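Local coordinates for thrombospondin related anonymous protein (Plasmodium falciparum, PDB 4F1J), which is a membrane-anchored adhesion protein of the malaria parasite, whose magnesium-binding von Willebrand factor A domain, the part in this crystal, probably engages host ligands, at residues A147-G152 against G189-A194; N160-L163 against H167-D170. All blocks are in the same frame, centred on the assembly; numbering follows the deposited sequence.

Both contacts belong to the C-terminal part of the von Willebrand factor A domain, and contact 2 is nested within the loop that contact 1 closes. In chain order come strand 145-151, helix 157-163, the loop holding H167-D170, edge strand 176-179 and finally helix 184-200, which returns to strand 145-151. The centres lie about 14 Å apart: contact 1 is buried between the sheet and the last helix, contact 2 sits at the surface. V148 joins them, its CG1 3.8 Å from CG of N160 and its CG2 packing on L163. Strand 145-151 thus carries a helix on each side, the layering of a Rossmann-like alpha/beta sandwich.

Contact 1: residues A147-G152 against G189-A194; sequences AVFGIG and GPFMKA
The ring of F191, on helix 184-200, packs over strand 145-151, against A147 and F149. Its CG stands anti to the backbone N (chi1 169°), which carries the ring off the helix toward the sheet. F149 presents its ring edge to one face of F191 in a T-shaped (edge-to-face) pair, with centroids 5.4 Å apart and planes at 63°. Between the two rings the nearest atoms are F149 CD2 and F191 CD2, 3.7 Å apart. F149 CB adds a CH-pi contact to the same ring, 4.3 Å from its centroid. At the far end of the ring, F191 CZ meets A147 CB at 3.8 Å, while F191 CE1 comes within 3.5 Å of V148 O. Segments 189-194 and 147-151 run nearly antiparallel (168°), as in the Rossmann-like sandwich of von Willebrand factor A domains, where helices cover both faces of a central sheet. V119 and A177, from the strands flanking 145-151, also touch F191; V184 and V187 of the helix pack on F149. The touching residues are all buried, and their side chains are apolar. Away from this interface, P190 and K193 are solvent-exposed and do not touch the strand.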
loop_
_atom_site.group_PDB
_atom_site.type_symbol
_atom_site.label_atom_id
_atom_site.label_comp_id
_atom_site.label_asym_id
_atom_site.label_seq_id
_atom_site.Cartn_x
_atom_site.Cartn_y
_atom_site.Cartn_z
ATOM N N ALA A 147 4.605 -5.138 -1.308
ATOM C CA ALA A 147 3.450 -6.035 -1.344
ATOM C C ALA A 147 2.343 -5.383 -2.148
ATOM O O ALA A 147 2.227 -4.169 -2.145
ATOM C CB ALA A 147 2.969 -6.364 0.080
ATOM N N VAL A 148 1.529 -6.193 -2.817
ATOM C CA VAL A 148 0.424 -5.690 -3.617
ATOM C C VAL A 148 -0.866 -6.462 -3.340
ATOM O O VAL A 148 -0.906 -7.698 -3.361
ATOM C CB VAL A 148 0.712 -5.763 -5.137
ATOM C CG1 VAL A 148 -0.529 -5.349 -5.940
ATOM C CG2 VAL A 148 1.916 -4.868 -5.529
ATOM N N PHE A 149 -1.932 -5.710 -3.131
ATOM C CA PHE A 149 -3.285 -6.258 -2.969
ATOM C C PHE A 149 -4.082 -5.758 -4.170
ATOM O O PHE A 149 -4.409 -4.571 -4.258
ATOM C CB PHE A 149 -3.883 -5.761 -1.649
ATOM C CG PHE A 149 -5.226 -6.376 -1.288
ATOM C CD1 PHE A 149 -6.406 -5.800 -1.743
ATOM C CD2 PHE A 149 -5.301 -7.493 -0.461
ATOM C CE1 PHE A 149 -7.643 -6.321 -1.393
ATOM C CE2 PHE A 149 -6.546 -8.033 -0.116
ATOM C CZ PHE A 149 -7.703 -7.446 -0.567
ATOM N N GLY A 150 -4.386 -6.668 -5.092
ATOM C CA GLY A 150 -5.092 -6.336 -6.326
ATOM C C GLY A 150 -6.580 -6.536 -6.193
ATOM O O GLY A 150 -7.033 -7.473 -5.540
ATOM N N ILE A 151 -7.343 -5.666 -6.837
ATOM C CA ILE A 151 -8.794 -5.655 -6.682
ATOM C C ILE A 151 -9.487 -5.622 -8.035
ATOM O O ILE A 151 -9.205 -4.770 -8.856
ATOM C CB ILE A 151 -9.284 -4.434 -5.908
ATOM C CG1 ILE A 151 -8.496 -4.270 -4.614
ATOM C CG2 ILE A 151 -10.774 -4.575 -5.614
ATOM C CD1 ILE A 151 -8.710 -2.964 -3.920
ATOM N N GLY A 152 -10.425 -6.534 -8.227
ATOM C CA GLY A 152 -11.307 -6.476 -9.374
ATOM C C GLY A 152 -10.665 -7.037 -10.616
ATOM O O GLY A 152 -9.595 -7.684 -10.576
ATOM N N GLY A 189 -6.997 -9.448 5.922
ATOM C CA GLY A 189 -6.363 -10.001 7.133
ATOM C C GLY A 189 -5.310 -11.059 6.847
ATOM O O GLY A 189 -4.153 -10.894 7.228
ATOM N N PRO A 190 -5.695 -12.163 6.165
ATOM C CA PRO A 190 -4.730 -13.174 5.747
ATOM C C PRO A 190 -3.562 -12.603 4.929
ATOM O O PRO A 190 -2.417 -13.012 5.105
ATOM C CB PRO A 190 -5.585 -14.118 4.907
ATOM C CG PRO A 190 -6.946 -14.013 5.527
ATOM C CD PRO A 190 -7.079 -12.560 5.823
ATOM N N PHE A 191 -3.854 -11.642 4.058
ATOM C CA PHE A 191 -2.801 -10.977 3.284
ATOM C C PHE A 191 -1.786 -10.277 4.203
ATOM O O PHE A 191 -0.578 -10.495 4.082
ATOM C CB PHE A 191 -3.430 -10.007 2.269
ATOM C CG PHE A 191 -2.438 -9.080 1.591
ATOM C CD1 PHE A 191 -1.549 -9.549 0.614
ATOM C CD2 PHE A 191 -2.425 -7.738 1.896
ATOM C CE1 PHE A 191 -0.652 -8.679 -0.015
ATOM C CE2 PHE A 191 -1.525 -6.870 1.262
ATOM C CZ PHE A 191 -0.658 -7.351 0.301
ATOM N N MET A 192 -2.265 -9.433 5.109
ATOM C CA MET A 192 -1.363 -8.666 5.963
ATOM C C MET A 192 -0.585 -9.597 6.911
ATOM O O MET A 192 0.593 -9.365 7.213
ATOM C CB MET A 192 -2.139 -7.623 6.766
ATOM C CG MET A 192 -2.648 -6.462 5.973
ATOM S SD MET A 192 -1.436 -5.666 4.870
ATOM C CE MET A 192 -0.387 -4.863 6.072
ATOM N N LYS A 193 -1.233 -10.672 7.348
ATOM C CA LYS A 193 -0.531 -11.679 8.151
ATOM C C LYS A 193 0.641 -12.274 7.389
ATOM O O LYS A 193 1.767 -12.317 7.917
ATOM C CB LYS A 193 -1.477 -12.778 8.623
ATOM C CG LYS A 193 -0.816 -13.714 9.631
ATOM C CD LYS A 193 -1.759 -14.818 10.059
ATOM C CE LYS A 193 -1.157 -15.650 11.183
ATOM N NZ LYS A 193 -2.251 -16.456 11.837
ATOM N N ALA A 194 0.402 -12.657 6.139
ATOM C CA ALA A 194 1.422 -13.253 5.261
ATOM C C ALA A 194 2.541 -12.269 4.958
ATOM O O ALA A 194 3.713 -12.614 5.004
ATOM C CB ALA A 194 0.802 -13.723 3.979
#

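Contact 2: residues N160-L163 against H167-D170; sequences NRFL and HPSD
At the surface of the von Willebrand factor A domain, the last turn of helix 157-163 packs against the irregular loop that leads on to edge strand 176-179. R161 and F162, neighbours on the helix, hold H167 and P168 in different ways. R161 grips the backbone of H167 side-on, with two nitrogens on one oxygen: its NE donates to H167 O at 2.8 Å, in the carbonyl plane, and its NH2 reaches that same H167 O at 3.1 Å, tilted from this plane. The oxygen lies close to the guanidinium plane, and the NE bond is the straighter (N-H...O 153° against 137°). A bend at chi3 (65°) turns the guanidinium toward the loop, where S169 lies over one of its faces. Its NH2 also hydrogen-bonds G171 O, just beyond the segment, fixing the group at a second point. P168 meets F162 by apolar packing: its CB sits over one face of the ring, 3.6 Å from the centroid, in a CH-pi contact, and P168 CG approaches F162 CZ to 3.4 Å. Within the loop, H167 ND1 accepts from S169 N at 3.1 Å and from D170 N at 3.0 Å, both tilted from the imidazole plane, so the imidazole ties together the backbone of the next two residues. S169 OG donates to D170 OD1 from above the carboxylate plane. C173, which touches R161, is disulfide-bonded to C166, bounding this loop between helix 157-163 and edge strand 176-179 of the von Willebrand factor A fold.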
loop_
_atom_site.group_PDB
_atom_site.type_symbol
_atom_site.label_atom_id
_atom_site.label_comp_id
_atom_site.label_asym_id
_atom_site.label_seq_id
_atom_site.Cartn_x
_atom_site.Cartn_y
_atom_site.Cartn_z
ATOM N N ASN A 160 1.723 -7.674 -11.143
ATOM C CA ASN A 160 1.747 -7.502 -9.692
ATOM C C ASN A 160 2.759 -8.448 -9.034
ATOM O O ASN A 160 3.494 -8.063 -8.131
ATOM C CB ASN A 160 0.367 -7.749 -9.107
ATOM C CG ASN A 160 -0.661 -6.706 -9.526
ATOM O OD1 ASN A 160 -0.336 -5.592 -9.937
ATOM N ND2 ASN A 160 -1.919 -7.092 -9.439
ATOM N N ARG A 161 2.782 -9.701 -9.488
ATOM C CA ARG A 161 3.713 -10.691 -8.978
ATOM C C ARG A 161 5.162 -10.321 -9.275
ATOM O O ARG A 161 5.993 -10.415 -8.376
ATOM C CB ARG A 161 3.332 -12.079 -9.497
ATOM C CG ARG A 161 2.065 -12.628 -8.810
ATOM C CD ARG A 161 1.606 -13.953 -9.411
ATOM N NE ARG A 161 2.606 -14.982 -9.170
ATOM C CZ ARG A 161 2.540 -15.928 -8.228
ATOM N NH1 ARG A 161 1.477 -16.081 -7.450
ATOM N NH2 ARG A 161 3.546 -16.765 -8.103
ATOM N N PHE A 162 5.438 -9.851 -10.501
ATOM C CA PHE A 162 6.781 -9.388 -10.899
ATOM C C PHE A 162 7.208 -8.236 -9.948
ATOM O O PHE A 162 8.324 -8.230 -9.391
ATOM C CB PHE A 162 6.817 -8.829 -12.347
ATOM C CG PHE A 162 6.860 -9.848 -13.471
ATOM C CD1 PHE A 162 7.837 -10.839 -13.528
ATOM C CD2 PHE A 162 5.991 -9.704 -14.576
ATOM C CE1 PHE A 162 7.899 -11.727 -14.610
ATOM C CE2 PHE A 162 6.044 -10.588 -15.670
ATOM C CZ PHE A 162 7.000 -11.594 -15.685
ATOM N N LEU A 163 6.295 -7.278 -9.751
ATOM C CA LEU A 163 6.562 -6.107 -8.889
ATOM C C LEU A 163 7.027 -6.469 -7.483
ATOM O O LEU A 163 7.937 -5.819 -6.952
ATOM C CB LEU A 163 5.347 -5.186 -8.793
ATOM C CG LEU A 163 5.631 -3.808 -8.201
ATOM C CD1 LEU A 163 6.525 -3.053 -9.136
ATOM C CD2 LEU A 163 4.311 -3.074 -7.963
ATOM N N HIS A 167 7.828 -15.052 -9.074
ATOM C CA HIS A 167 7.568 -15.587 -10.417
ATOM C C HIS A 167 6.202 -15.108 -10.868
ATOM O O HIS A 167 5.279 -15.099 -10.060
ATOM C CB HIS A 167 7.568 -17.114 -10.392
ATOM C CG HIS A 167 7.580 -17.729 -11.755
ATOM N ND1 HIS A 167 6.434 -17.951 -12.478
ATOM C CD2 HIS A 167 8.604 -18.169 -12.520
ATOM C CE1 HIS A 167 6.752 -18.488 -13.644
ATOM N NE2 HIS A 167 8.061 -18.636 -13.689
ATOM N N PRO A 168 6.035 -14.729 -12.159
ATOM C CA PRO A 168 4.733 -14.161 -12.546
ATOM C C PRO A 168 3.536 -15.066 -12.500
ATOM O O PRO A 168 2.440 -14.566 -12.568
ATOM C CB PRO A 168 4.967 -13.696 -13.986
ATOM C CG PRO A 168 6.050 -14.562 -14.454
ATOM C CD PRO A 168 6.953 -14.746 -13.305
ATOM N N SER A 169 3.723 -16.384 -12.416
ATOM C CA SER A 169 2.571 -17.306 -12.357
ATOM C C SER A 169 2.713 -18.441 -11.352
ATOM O O SER A 169 1.708 -18.907 -10.836
ATOM C CB SER A 169 2.304 -17.925 -13.739
ATOM O OG SER A 169 3.451 -18.622 -14.170
ATOM N N ASP A 170 3.937 -18.881 -11.087
ATOM C CA ASP A 170 4.168 -20.138 -10.367
ATOM C C ASP A 170 4.659 -19.913 -8.943
ATOM O O ASP A 170 5.459 -19.003 -8.669
ATOM C CB ASP A 170 5.203 -21.017 -11.096
ATOM C CG ASP A 170 4.840 -21.303 -12.552
ATOM O OD1 ASP A 170 3.653 -21.209 -12.925
ATOM O OD2 ASP A 170 5.769 -21.649 -13.321
#